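Local structure of putative glucoamylase (Bacteroides uniformis, 4GL3) at residues V66-R70 against G71-R75; L83-V86 against R87-D91. The protein is a putative glucoamylase, a glycoside hydrolase that probably releases glucose from alpha-glucan chains. One frame throughout, in Å; residues are numbered along the deposited sequence.

In the fold
Both contacts are local and follow each other along the chain. Interaction 1 is the turn that ends helix 54-69 and leads into helix 75-90. Interaction 2 lies near the far end of that second helix. Their centres are about 20 Å apart, their nearest atoms about 9 Å. Each mixes core and surface: Gly-67 and Val-73 are buried in interaction 1, Ile-85, Val-86 and Leu-89 in interaction 2, while Glu-69, Gly-71, Thr-74 and Arg-87 are exposed. Interaction 1 leaves the helix through a glycine, one sound and two weak backbone bonds, and a water. Interaction 2 keeps regular helical bonds and adds a serine hydroxyl. Its Ile-85 and Leu-89 pack helix 75-90 against helix 54-69.

Interaction 1: V66-R70 against G71-R75; sequences VGIER and GFVTR
The carbonyl O of Gly-67 takes weak bonds from two backbone groups, Phe-72 N at 2.8 Å and a further donor, Val-73 N, at 3.4 Å. The Phe-72 bond is one of the two bonds of the Schellman motif that ends helix 54-69; the other runs from Gly-71 N to Ile-68 O at 3.1 Å, from above the carbonyl plane. Gly-71 makes the turn with a positive phi of 76°, which favours glycine. Phe-72 CG lies anti to its own carbonyl carbon (chi1 -55°), which lays the ring alongside the Arg-70 side chain. Arg-70 CB sits over one ring face in a CH-pi contact, 3.7 Å from the centroid. The guanidinium leads on to a salt bridge with Glu-389. The Phe-72 ring also meets Phe-27 of helix 15-27. With an alanine in place of Phe-72, Arg-70 CB is likely to lose its aromatic cover and a gap to open beside Phe-27. Ile-68 divides its branches. CG1 meets Val-73 CG2 at 4.0 Å, while CG2 rests on Arg-75 CA at 3.7 Å. Arg-75 reaches out to a salt bridge with Glu-148. One water donates to both Ile-68 O, at 2.8 Å, and Val-73 O.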
# COMPACT_ATOMS: atom_id res chain seq x y z
N VAL A 66 2.88 -13.80 -2.87
CA VAL A 66 2.01 -14.01 -4.05
C VAL A 66 2.76 -14.83 -5.11
O VAL A 66 2.26 -15.83 -5.63
CB VAL A 66 1.51 -12.67 -4.63
CG1 VAL A 66 0.75 -12.85 -5.95
CG2 VAL A 66 0.62 -11.93 -3.61
N GLY A 67 4.00 -14.44 -5.36
CA GLY A 67 4.85 -15.12 -6.36
C GLY A 67 5.15 -16.58 -6.07
O GLY A 67 5.19 -17.40 -6.99
N ILE A 68 5.34 -16.92 -4.79
CA ILE A 68 5.52 -18.31 -4.42
C ILE A 68 4.25 -19.10 -4.72
O ILE A 68 4.30 -20.15 -5.35
CB ILE A 68 5.85 -18.52 -2.92
CG1 ILE A 68 7.22 -17.91 -2.56
CG2 ILE A 68 5.85 -20.00 -2.60
CD1 ILE A 68 7.45 -17.73 -1.07
N GLU A 69 3.12 -18.59 -4.26
CA GLU A 69 1.82 -19.24 -4.44
C GLU A 69 1.41 -19.33 -5.91
O GLU A 69 0.74 -20.28 -6.27
CB GLU A 69 0.74 -18.52 -3.62
CG GLU A 69 0.92 -18.76 -2.13
CD GLU A 69 0.75 -20.23 -1.75
OE1 GLU A 69 -0.26 -20.84 -2.16
OE2 GLU A 69 1.63 -20.78 -1.06
N ARG A 70 1.80 -18.36 -6.74
CA ARG A 70 1.52 -18.41 -8.17
C ARG A 70 2.56 -19.19 -8.97
O ARG A 70 2.40 -19.37 -10.17
CB ARG A 70 1.39 -17.00 -8.76
CG ARG A 70 0.08 -16.31 -8.40
CD ARG A 70 -1.09 -16.85 -9.21
NE ARG A 70 -2.33 -16.62 -8.45
CZ ARG A 70 -3.51 -17.15 -8.75
NH1 ARG A 70 -3.65 -17.92 -9.83
NH2 ARG A 70 -4.56 -16.93 -7.97
N GLY A 71 3.60 -19.68 -8.30
CA GLY A 71 4.62 -20.45 -8.97
C GLY A 71 5.59 -19.61 -9.80
O GLY A 71 6.32 -20.15 -10.62
N PHE A 72 5.64 -18.31 -9.58
CA PHE A 72 6.64 -17.47 -10.25
C PHE A 72 8.05 -17.76 -9.73
O PHE A 72 9.00 -17.62 -10.48
CB PHE A 72 6.36 -15.96 -10.08
CG PHE A 72 4.99 -15.51 -10.53
CD1 PHE A 72 4.29 -16.18 -11.52
CD2 PHE A 72 4.41 -14.39 -9.95
CE1 PHE A 72 3.04 -15.75 -11.91
CE2 PHE A 72 3.18 -13.96 -10.33
CZ PHE A 72 2.48 -14.63 -11.31
N VAL A 73 8.17 -18.11 -8.45
CA VAL A 73 9.43 -18.61 -7.85
C VAL A 73 9.10 -19.82 -6.97
O VAL A 73 7.92 -20.03 -6.61
CB VAL A 73 10.18 -17.52 -7.00
CG1 VAL A 73 10.67 -16.37 -7.87
CG2 VAL A 73 9.31 -17.00 -5.84
N THR A 74 10.10 -20.62 -6.60
CA THR A 74 9.87 -21.70 -5.66
C THR A 74 9.81 -21.17 -4.22
O THR A 74 10.24 -20.03 -3.89
CB THR A 74 10.92 -22.82 -5.73
OG1 THR A 74 12.14 -22.33 -5.17
CG2 THR A 74 11.12 -23.41 -7.17
N ARG A 75 9.24 -21.97 -3.34
CA ARG A 75 9.16 -21.60 -1.95
C ARG A 75 10.56 -21.44 -1.33
O ARG A 75 10.75 -20.60 -0.49
CB ARG A 75 8.41 -22.64 -1.14
CG ARG A 75 7.94 -22.03 0.18
CD ARG A 75 7.75 -23.09 1.21
NE ARG A 75 7.43 -22.55 2.53
CZ ARG A 75 6.22 -22.24 2.96
NH1 ARG A 75 5.14 -22.30 2.19
NH2 ARG A 75 6.10 -21.84 4.20
O HOH W 1 6.27 -22.01 -5.86

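Interaction 2: L83-V86 against R87-D91; sequences LKIV and RFLSD
Leu-83 and Arg-87 meet through both backbone and side chain. Among the backbone bonds, Arg-87 N donates to Leu-83 O at 2.9 Å. Phe-88 N to Lys-84 O and Leu-89 N to Ile-85 O repeat the i to i+4 pattern, each bond close to 160° at the hydrogen. The last carbonyl in this series, Val-86 O, is gripped twice by one residue. Ser-90 N reaches it at 3.0 Å. Ser-90 OG donates to it as well, at 2.7 Å. A chi1 of 58° sets this hydroxyl between the serine's own N and carbonyl carbon and turns it back along the helix.

The side-chain packing uses two sides of the helix. Leu-83 CD2, an aliphatic group, lies over one flat face of the Arg-87 guanidinium, offset toward the rim and 3.5 Å from NH1. The arginine chain is extended from CG to NE and crosses the leucine. Ile-85 and Leu-89 form an apolar pair side by side, with CG2 of the first 3.9 Å from CD1 of the second. This pair faces helix 54-69, whereas Val-86 and Arg-87 touch Ile-154 of helix 146-161. Such i to i+4 bonding is that of a regular alpha-helix; the packing of helix 75-90 is consistent with the (alpha/alpha) barrel of the six-hairpin clan.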
# COMPACT_ATOMS: atom_id res chain seq x y z
N LEU A 83 14.57 -14.10 3.88
CA LEU A 83 15.62 -14.10 4.90
C LEU A 83 16.64 -12.98 4.63
O LEU A 83 17.02 -12.28 5.57
CB LEU A 83 16.30 -15.48 5.07
CG LEU A 83 17.37 -15.62 6.19
CD1 LEU A 83 16.80 -15.18 7.55
CD2 LEU A 83 17.93 -17.04 6.27
N LYS A 84 17.05 -12.78 3.37
CA LYS A 84 17.95 -11.69 3.03
C LYS A 84 17.34 -10.32 3.46
O LYS A 84 18.03 -9.49 4.06
CB LYS A 84 18.32 -11.69 1.53
CG LYS A 84 19.27 -10.56 1.08
CD LYS A 84 19.94 -10.85 -0.27
CE LYS A 84 18.97 -10.60 -1.41
NZ LYS A 84 19.47 -10.92 -2.80
N ILE A 85 16.06 -10.12 3.16
CA ILE A 85 15.38 -8.90 3.45
C ILE A 85 15.32 -8.63 4.93
O ILE A 85 15.70 -7.53 5.37
CB ILE A 85 13.95 -8.87 2.85
CG1 ILE A 85 14.00 -8.75 1.33
CG2 ILE A 85 13.13 -7.72 3.42
CD1 ILE A 85 12.68 -9.12 0.61
N VAL A 86 14.86 -9.59 5.71
CA VAL A 86 14.68 -9.35 7.15
C VAL A 86 16.00 -9.30 7.90
O VAL A 86 16.15 -8.54 8.88
CB VAL A 86 13.65 -10.34 7.80
CG1 VAL A 86 12.35 -10.26 7.06
CG2 VAL A 86 14.15 -11.77 7.87
N ARG A 87 17.00 -10.03 7.41
CA ARG A 87 18.34 -9.84 7.96
C ARG A 87 18.87 -8.41 7.72
O ARG A 87 19.48 -7.83 8.60
CB ARG A 87 19.35 -10.86 7.42
CG ARG A 87 19.38 -12.19 8.12
CD ARG A 87 20.32 -13.18 7.45
NE ARG A 87 20.52 -14.36 8.29
CZ ARG A 87 20.93 -15.57 7.87
NH1 ARG A 87 21.18 -15.80 6.57
NH2 ARG A 87 21.08 -16.58 8.74
N PHE A 88 18.69 -7.89 6.51
CA PHE A 88 19.12 -6.53 6.21
C PHE A 88 18.40 -5.47 7.06
O PHE A 88 19.03 -4.53 7.57
CB PHE A 88 18.89 -6.25 4.73
CG PHE A 88 19.58 -5.00 4.24
CD1 PHE A 88 20.89 -5.04 3.76
CD2 PHE A 88 18.89 -3.80 4.20
CE1 PHE A 88 21.49 -3.90 3.28
CE2 PHE A 88 19.50 -2.66 3.71
CZ PHE A 88 20.79 -2.71 3.25
N LEU A 89 17.09 -5.61 7.20
CA LEU A 89 16.32 -4.65 7.95
C LEU A 89 16.64 -4.68 9.46
O LEU A 89 16.49 -3.66 10.14
CB LEU A 89 14.81 -4.86 7.76
CG LEU A 89 14.21 -4.62 6.39
CD1 LEU A 89 12.81 -5.19 6.32
CD2 LEU A 89 14.26 -3.12 6.09
N SER A 90 17.05 -5.85 9.98
CA SER A 90 17.31 -5.97 11.38
C SER A 90 18.79 -5.70 11.72
O SER A 90 19.14 -5.66 12.88
CB SER A 90 16.90 -7.40 11.91
OG SER A 90 17.60 -8.41 11.20
N ASP A 91 19.67 -5.60 10.73
CA ASP A 91 21.10 -5.45 10.98
C ASP A 91 21.33 -4.15 11.77
O ASP A 91 20.72 -3.15 11.47
CB ASP A 91 21.83 -5.37 9.64
CG ASP A 91 23.33 -5.51 9.79
OD1 ASP A 91 24.01 -4.73 10.46
OD2 ASP A 91 23.82 -6.44 9.22